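Local coordinates for protein GTPase subunit of restriction endonuclease (Thermococcus gammatolerans, PDB 6P0F) that probably recognises modified DNA through an N-terminal YTH-type domain, directing a GTP-dependent McrB-type restriction endonuclease to its target, at residues E2-I7 with A155-P160; F73-R78 with A91-I96. All coordinates share one frame; numbering follows the deposited sequence.

Contact 1 of 2, residues E2-I7 with A155-P160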
loop_
_atom_site.group_PDB
_atom_site.type_symbol
_atom_site.label_atom_id
_atom_site.label_comp_id
_atom_site.label_asym_id
_atom_site.label_seq_id
_atom_site.Cartn_x
_atom_site.Cartn_y
_atom_site.Cartn_z
ATOM N N GLU A 2 -5.228 -11.758 -14.177
ATOM C CA GLU A 2 -6.163 -10.686 -14.474
ATOM C C GLU A 2 -5.935 -9.458 -13.597
ATOM O O GLU A 2 -6.405 -8.366 -13.936
ATOM C CB GLU A 2 -7.596 -11.186 -14.317
ATOM C CG GLU A 2 -8.609 -10.330 -15.050
ATOM C CD GLU A 2 -8.442 -10.381 -16.558
ATOM O OE1 GLU A 2 -8.705 -9.350 -17.217
ATOM O OE2 GLU A 2 -8.033 -11.439 -17.077
ATOM N N ASN A 3 -5.195 -9.595 -12.507
ATOM C CA ASN A 3 -4.882 -8.457 -11.656
ATOM C C ASN A 3 -3.375 -8.388 -11.459
ATOM O O ASN A 3 -2.613 -9.218 -11.962
ATOM C CB ASN A 3 -5.611 -8.558 -10.320
ATOM C CG ASN A 3 -5.666 -9.977 -9.800
ATOM O OD1 ASN A 3 -4.634 -10.624 -9.649
ATOM N ND2 ASN A 3 -6.878 -10.484 -9.543
ATOM N N GLN A 4 -2.949 -7.349 -10.758
ATOM C CA GLN A 4 -1.548 -7.034 -10.595
ATOM C C GLN A 4 -1.170 -7.082 -9.121
ATOM O O GLN A 4 -2.003 -6.930 -8.234
ATOM C CB GLN A 4 -1.241 -5.669 -11.199
ATOM C CG GLN A 4 -1.560 -5.609 -12.689
ATOM C CD GLN A 4 -1.487 -4.233 -13.275
ATOM O OE1 GLN A 4 -0.839 -4.024 -14.303
ATOM N NE2 GLN A 4 -2.148 -3.269 -12.634
ATOM N N LEU A 5 0.115 -7.319 -8.879
ATOM C CA LEU A 5 0.687 -7.329 -7.543
ATOM C C LEU A 5 1.793 -6.287 -7.503
ATOM O O LEU A 5 2.700 -6.300 -8.348
ATOM C CB LEU A 5 1.229 -8.705 -7.168
ATOM C CG LEU A 5 2.035 -8.838 -5.873
ATOM C CD1 LEU A 5 1.114 -8.426 -4.695
ATOM C CD2 LEU A 5 2.591 -10.250 -5.710
ATOM N N PHE A 6 1.705 -5.363 -6.543
ATOM C CA PHE A 6 2.692 -4.317 -6.346
ATOM C C PHE A 6 3.331 -4.456 -4.972
ATOM O O PHE A 6 2.721 -5.000 -4.048
ATOM C CB PHE A 6 2.058 -2.934 -6.470
ATOM C CG PHE A 6 1.438 -2.689 -7.794
ATOM C CD1 PHE A 6 2.212 -2.284 -8.867
ATOM C CD2 PHE A 6 0.082 -2.894 -7.987
ATOM C CE1 PHE A 6 1.647 -2.071 -10.113
ATOM C CE2 PHE A 6 -0.490 -2.657 -9.235
ATOM C CZ PHE A 6 0.319 -2.271 -10.308
ATOM N N ILE A 7 4.580 -3.983 -4.862
ATOM C CA ILE A 7 5.287 -3.872 -3.586
ATOM C C ILE A 7 5.535 -2.398 -3.308
ATOM O O ILE A 7 6.075 -1.673 -4.156
ATOM C CB ILE A 7 6.622 -4.633 -3.585
ATOM C CG1 ILE A 7 6.388 -6.124 -3.722
ATOM C CG2 ILE A 7 7.417 -4.315 -2.311
ATOM C CD1 ILE A 7 7.648 -6.857 -4.165
ATOM N N ALA A 155 8.636 1.493 -4.939
ATOM C CA ALA A 155 7.430 1.002 -5.585
ATOM C C ALA A 155 7.844 0.011 -6.656
ATOM O O ALA A 155 8.587 0.375 -7.575
ATOM C CB ALA A 155 6.623 2.139 -6.200
ATOM N N GLY A 156 7.376 -1.222 -6.536
ATOM C CA GLY A 156 7.717 -2.269 -7.484
ATOM C C GLY A 156 6.494 -2.969 -8.039
ATOM O O GLY A 156 5.435 -3.022 -7.407
ATOM N N TYR A 157 6.653 -3.496 -9.249
ATOM C CA TYR A 157 5.641 -4.298 -9.919
ATOM C C TYR A 157 6.141 -5.731 -9.980
ATOM O O TYR A 157 7.286 -5.972 -10.401
ATOM C CB TYR A 157 5.368 -3.769 -11.329
ATOM C CG TYR A 157 4.542 -4.702 -12.189
ATOM C CD1 TYR A 157 3.187 -4.896 -11.936
ATOM C CD2 TYR A 157 5.104 -5.385 -13.258
ATOM C CE1 TYR A 157 2.421 -5.738 -12.713
ATOM C CE2 TYR A 157 4.337 -6.227 -14.053
ATOM C CZ TYR A 157 3.004 -6.401 -13.775
ATOM O OH TYR A 157 2.227 -7.234 -14.545
ATOM N N VAL A 158 5.326 -6.677 -9.526
ATOM C CA VAL A 158 5.729 -8.079 -9.510
ATOM C C VAL A 158 5.256 -8.704 -10.823
ATOM O O VAL A 158 4.052 -8.842 -11.073
ATOM C CB VAL A 158 5.189 -8.828 -8.288
ATOM C CG1 VAL A 158 5.683 -10.271 -8.274
ATOM C CG2 VAL A 158 5.651 -8.115 -7.011
ATOM N N LYS A 159 6.210 -9.079 -11.670
ATOM C CA LYS A 159 5.842 -9.600 -12.970
ATOM C C LYS A 159 5.030 -10.877 -12.814
ATOM O O LYS A 159 5.222 -11.651 -11.867
ATOM C CB LYS A 159 7.094 -9.840 -13.818
ATOM C CG LYS A 159 7.773 -8.535 -14.175
ATOM C CD LYS A 159 8.664 -8.636 -15.406
ATOM C CE LYS A 159 9.397 -7.315 -15.633
ATOM N NZ LYS A 159 10.148 -7.331 -16.924
ATOM N N PRO A 160 4.119 -11.130 -13.755
ATOM C CA PRO A 160 3.257 -12.321 -13.664
ATOM C C PRO A 160 3.992 -13.637 -13.429
ATOM O O PRO A 160 3.515 -14.490 -12.664
ATOM C CB PRO A 160 2.553 -12.337 -15.031
ATOM C CG PRO A 160 2.638 -10.959 -15.551
ATOM C CD PRO A 160 3.827 -10.288 -14.929
#

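Contact 2 of 2, residues F73-R78 with A91-I96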
loop_
_atom_site.group_PDB
_atom_site.type_symbol
_atom_site.label_atom_id
_atom_site.label_comp_id
_atom_site.label_asym_id
_atom_site.label_seq_id
_atom_site.Cartn_x
_atom_site.Cartn_y
_atom_site.Cartn_z
ATOM N N PHE A 73 2.841 -4.259 1.323
ATOM C CA PHE A 73 3.570 -3.173 1.973
ATOM C C PHE A 73 4.725 -3.808 2.733
ATOM O O PHE A 73 4.515 -4.560 3.692
ATOM C CB PHE A 73 2.666 -2.395 2.926
ATOM C CG PHE A 73 1.641 -1.553 2.264
ATOM C CD1 PHE A 73 1.942 -0.324 1.719
ATOM C CD2 PHE A 73 0.326 -1.992 2.228
ATOM C CE1 PHE A 73 0.953 0.454 1.140
ATOM C CE2 PHE A 73 -0.675 -1.205 1.648
ATOM C CZ PHE A 73 -0.360 0.006 1.114
ATOM N N TYR A 74 5.954 -3.530 2.301
ATOM C CA TYR A 74 7.146 -3.909 3.032
ATOM C C TYR A 74 7.474 -2.792 4.016
ATOM O O TYR A 74 7.491 -1.636 3.619
ATOM C CB TYR A 74 8.311 -4.074 2.055
ATOM C CG TYR A 74 8.379 -5.323 1.217
ATOM C CD1 TYR A 74 7.300 -6.187 1.093
ATOM C CD2 TYR A 74 9.547 -5.630 0.543
ATOM C CE1 TYR A 74 7.389 -7.332 0.314
ATOM C CE2 TYR A 74 9.654 -6.779 -0.235
ATOM C CZ TYR A 74 8.571 -7.609 -0.356
ATOM O OH TYR A 74 8.680 -8.754 -1.121
ATOM N N VAL A 75 7.730 -3.131 5.278
ATOM C CA VAL A 75 7.988 -2.127 6.310
ATOM C C VAL A 75 9.332 -2.439 6.956
ATOM O O VAL A 75 9.522 -3.525 7.517
ATOM C CB VAL A 75 6.865 -2.096 7.354
ATOM C CG1 VAL A 75 7.154 -1.020 8.411
ATOM C CG2 VAL A 75 5.509 -1.867 6.676
ATOM N N GLY A 76 10.253 -1.483 6.921
ATOM C CA GLY A 76 11.573 -1.725 7.467
ATOM C C GLY A 76 12.441 -0.495 7.291
ATOM O O GLY A 76 12.011 0.509 6.726
ATOM N N LYS A 77 13.691 -0.624 7.735
ATOM C CA LYS A 77 14.664 0.474 7.718
ATOM C C LYS A 77 15.350 0.511 6.355
ATOM O O LYS A 77 16.106 -0.404 5.994
ATOM C CB LYS A 77 15.650 0.277 8.865
ATOM C CG LYS A 77 16.881 1.146 8.837
ATOM C CD LYS A 77 16.540 2.591 9.070
ATOM C CE LYS A 77 17.846 3.374 9.279
ATOM N NZ LYS A 77 18.042 3.794 10.707
ATOM N N ARG A 78 15.060 1.556 5.590
ATOM C CA ARG A 78 15.684 1.709 4.290
ATOM C C ARG A 78 17.134 2.117 4.492
ATOM O O ARG A 78 17.393 3.140 5.124
ATOM C CB ARG A 78 14.950 2.748 3.456
ATOM C CG ARG A 78 15.557 2.887 2.087
ATOM C CD ARG A 78 14.695 3.711 1.118
ATOM N NE ARG A 78 13.363 3.125 0.946
ATOM C CZ ARG A 78 13.090 2.118 0.122
ATOM N NH1 ARG A 78 14.044 1.608 -0.632
ATOM N NH2 ARG A 78 11.851 1.637 0.048
ATOM N N ALA A 91 8.439 -5.938 8.562
ATOM C CA ALA A 91 7.094 -6.503 8.523
ATOM C C ALA A 91 6.560 -6.394 7.104
ATOM O O ALA A 91 7.044 -5.607 6.296
ATOM C CB ALA A 91 6.161 -5.812 9.498
ATOM N N VAL A 92 5.565 -7.228 6.790
ATOM C CA VAL A 92 4.917 -7.185 5.489
ATOM C C VAL A 92 3.415 -7.206 5.722
ATOM O O VAL A 92 2.921 -8.009 6.521
ATOM C CB VAL A 92 5.332 -8.370 4.591
ATOM C CG1 VAL A 92 4.660 -8.247 3.247
ATOM C CG2 VAL A 92 6.860 -8.400 4.444
ATOM N N TYR A 93 2.701 -6.348 5.011
ATOM C CA TYR A 93 1.250 -6.311 5.043
ATOM C C TYR A 93 0.708 -6.583 3.647
ATOM O O TYR A 93 1.296 -6.140 2.660
ATOM C CB TYR A 93 0.736 -4.942 5.547
ATOM C CG TYR A 93 1.146 -4.618 6.976
ATOM C CD1 TYR A 93 2.442 -4.220 7.261
ATOM C CD2 TYR A 93 0.224 -4.692 8.026
ATOM C CE1 TYR A 93 2.830 -3.928 8.582
ATOM C CE2 TYR A 93 0.598 -4.423 9.328
ATOM C CZ TYR A 93 1.887 -4.019 9.595
ATOM O OH TYR A 93 2.233 -3.731 10.900
ATOM N N LEU A 94 -0.428 -7.281 3.555
ATOM C CA LEU A 94 -1.060 -7.593 2.274
ATOM C C LEU A 94 -2.446 -6.965 2.230
ATOM O O LEU A 94 -3.283 -7.259 3.081
ATOM C CB LEU A 94 -1.161 -9.109 2.081
ATOM C CG LEU A 94 -1.901 -9.539 0.814
ATOM C CD1 LEU A 94 -1.161 -9.129 -0.443
ATOM C CD2 LEU A 94 -2.092 -11.052 0.809
ATOM N N GLY A 95 -2.678 -6.117 1.243
ATOM C CA GLY A 95 -3.990 -5.560 1.010
ATOM C C GLY A 95 -4.491 -5.810 -0.393
ATOM O O GLY A 95 -3.697 -6.104 -1.295
ATOM N N ILE A 96 -5.808 -5.723 -0.585
ATOM C CA ILE A 96 -6.413 -5.741 -1.916
ATOM C C ILE A 96 -7.208 -4.455 -2.084
ATOM O O ILE A 96 -7.917 -4.026 -1.163
ATOM C CB ILE A 96 -7.269 -7.013 -2.132
ATOM C CG1 ILE A 96 -7.755 -7.034 -3.580
ATOM C CG2 ILE A 96 -8.368 -7.120 -1.137
ATOM C CD1 ILE A 96 -8.211 -8.430 -4.047
#

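Contact 1 of 2, residues E2-I7 with A155-P160
Ile7 and Gly156 bond to each other in both directions: Gly156 N reaches Ile7 O at 2.7 Å, lying in the plane of that carbonyl, while Ile7 N reaches Gly156 O at 2.9 Å from a position 35° above the carbonyl plane. A third bond, from Val158 N to Leu5 O at 2.9 Å, is nearly straight at the hydrogen (168°) and lies close to the C=O axis. Gly156 O also takes a CA-H...O contact from Phe6 CA (3.2 Å). The three bonds tie strand 155-158 antiparallel to strand 5-11, whose opposite edge pairs in parallel with strand 70-76, so residues 5-7 sit inside the mixed sheet of the YTH-type domain. On one face Val158 CG2 touches both Leu5 CG and Ile7 CD1, the latter at 3.7 Å. The side chains of Leu5 and Val158 lie side by side and point the same way; CG of Leu5 is anti to its backbone N (chi1 172°), beside the carbonyl carbon, and both side chains also meet Met163 of helix 160-174. An alanine here would probably open a gap beside Val158, whose CB and CG2 would lose CG and CD2 of the leucine, and would be likely to thin the packing under helix 160-174. On the other face Phe6 CE1 meets Tyr157 CD1 at 3.7 Å, the rings set obliquely with centroids 5.8 Å apart. Gln4 crosses Tyr157 at about a right angle, its CB in the ring plane at the edge, 4.0 Å from CE1; its NE2 is held by Lys64 O and Asp69 OD2.

Contact 2 of 2, residues F73-R78 with A91-I96
Phe73 and Tyr93 join their strands through a reciprocal pair of backbone hydrogen bonds, Phe73 N to Tyr93 O (2.8 Å) and Tyr93 N to Phe73 O (2.9 Å). Val75 and Ala91 repeat the pattern, with Val75 N on Ala91 O and Ala91 N on Val75 O, both 2.8 Å. This is a regular antiparallel pairing in the mixed sheet of the YTH-type domain: strand 70-76 lies between strand 91-102, its antiparallel neighbour here, and strand 5-11, its parallel one. Between the two bonded pairs stands Tyr74 with Val92, a non-hydrogen-bonded pair. The backbone of Tyr74 finds its partners across the other edge, in Ile8 and Ile10 of strand 5-11, so strand 70-76 is bonded along both edges. Phe73 O, besides its bond from Tyr93 N, takes a CA-H...O contact from Val92 CA at 3.2 Å.

The Tyr74 ring extends alongside Val92, pointing the same way, and its CD1 touches both methyls, CG1 at 4.0 Å and CG2 as well. Its hydroxyl is not left to the apolar surroundings: Tyr74 OH hydrogen-bonds Asn142 OD1 on helix 138-145, whose Ile138 packs on both Tyr74 and Val92. Phe73, Val75, Ala91 and Tyr93 point to the opposite face. There the Phe73 ring goes edge-to-face with Trp53, and helix 15-26 meets Val75 through Tyr17 and Phe20 and Tyr93 through Leu25. Val75 CG1 is anti to the backbone N (chi1 -179°), while CG2, beside that N, rests against the Tyr93 ring, 3.9 Å from both CD1 and CE1.

Overall arrangement
Contacts 1 and 2 belong to one mixed sheet, with centres about 14 Å apart. Strands 5-11 and 70-76 are parallel neighbours; strand 155-158 flanks the first and strand 91-102 the second, so the order across this part of the sheet is 155-158, 5-11, 70-76, 91-102. Along the chain contact 2 is nested inside the long loop closed by contact 1, which brings residues near the two ends of the domain together. The contacts touch where Ile7 CD1 packs on Tyr74 OH at 3.7 Å. Helix 160-174 packs on Leu5 and Val158 of contact 1 and also on Leu94, farther along strand 91-102, so it bridges strands from both pairs.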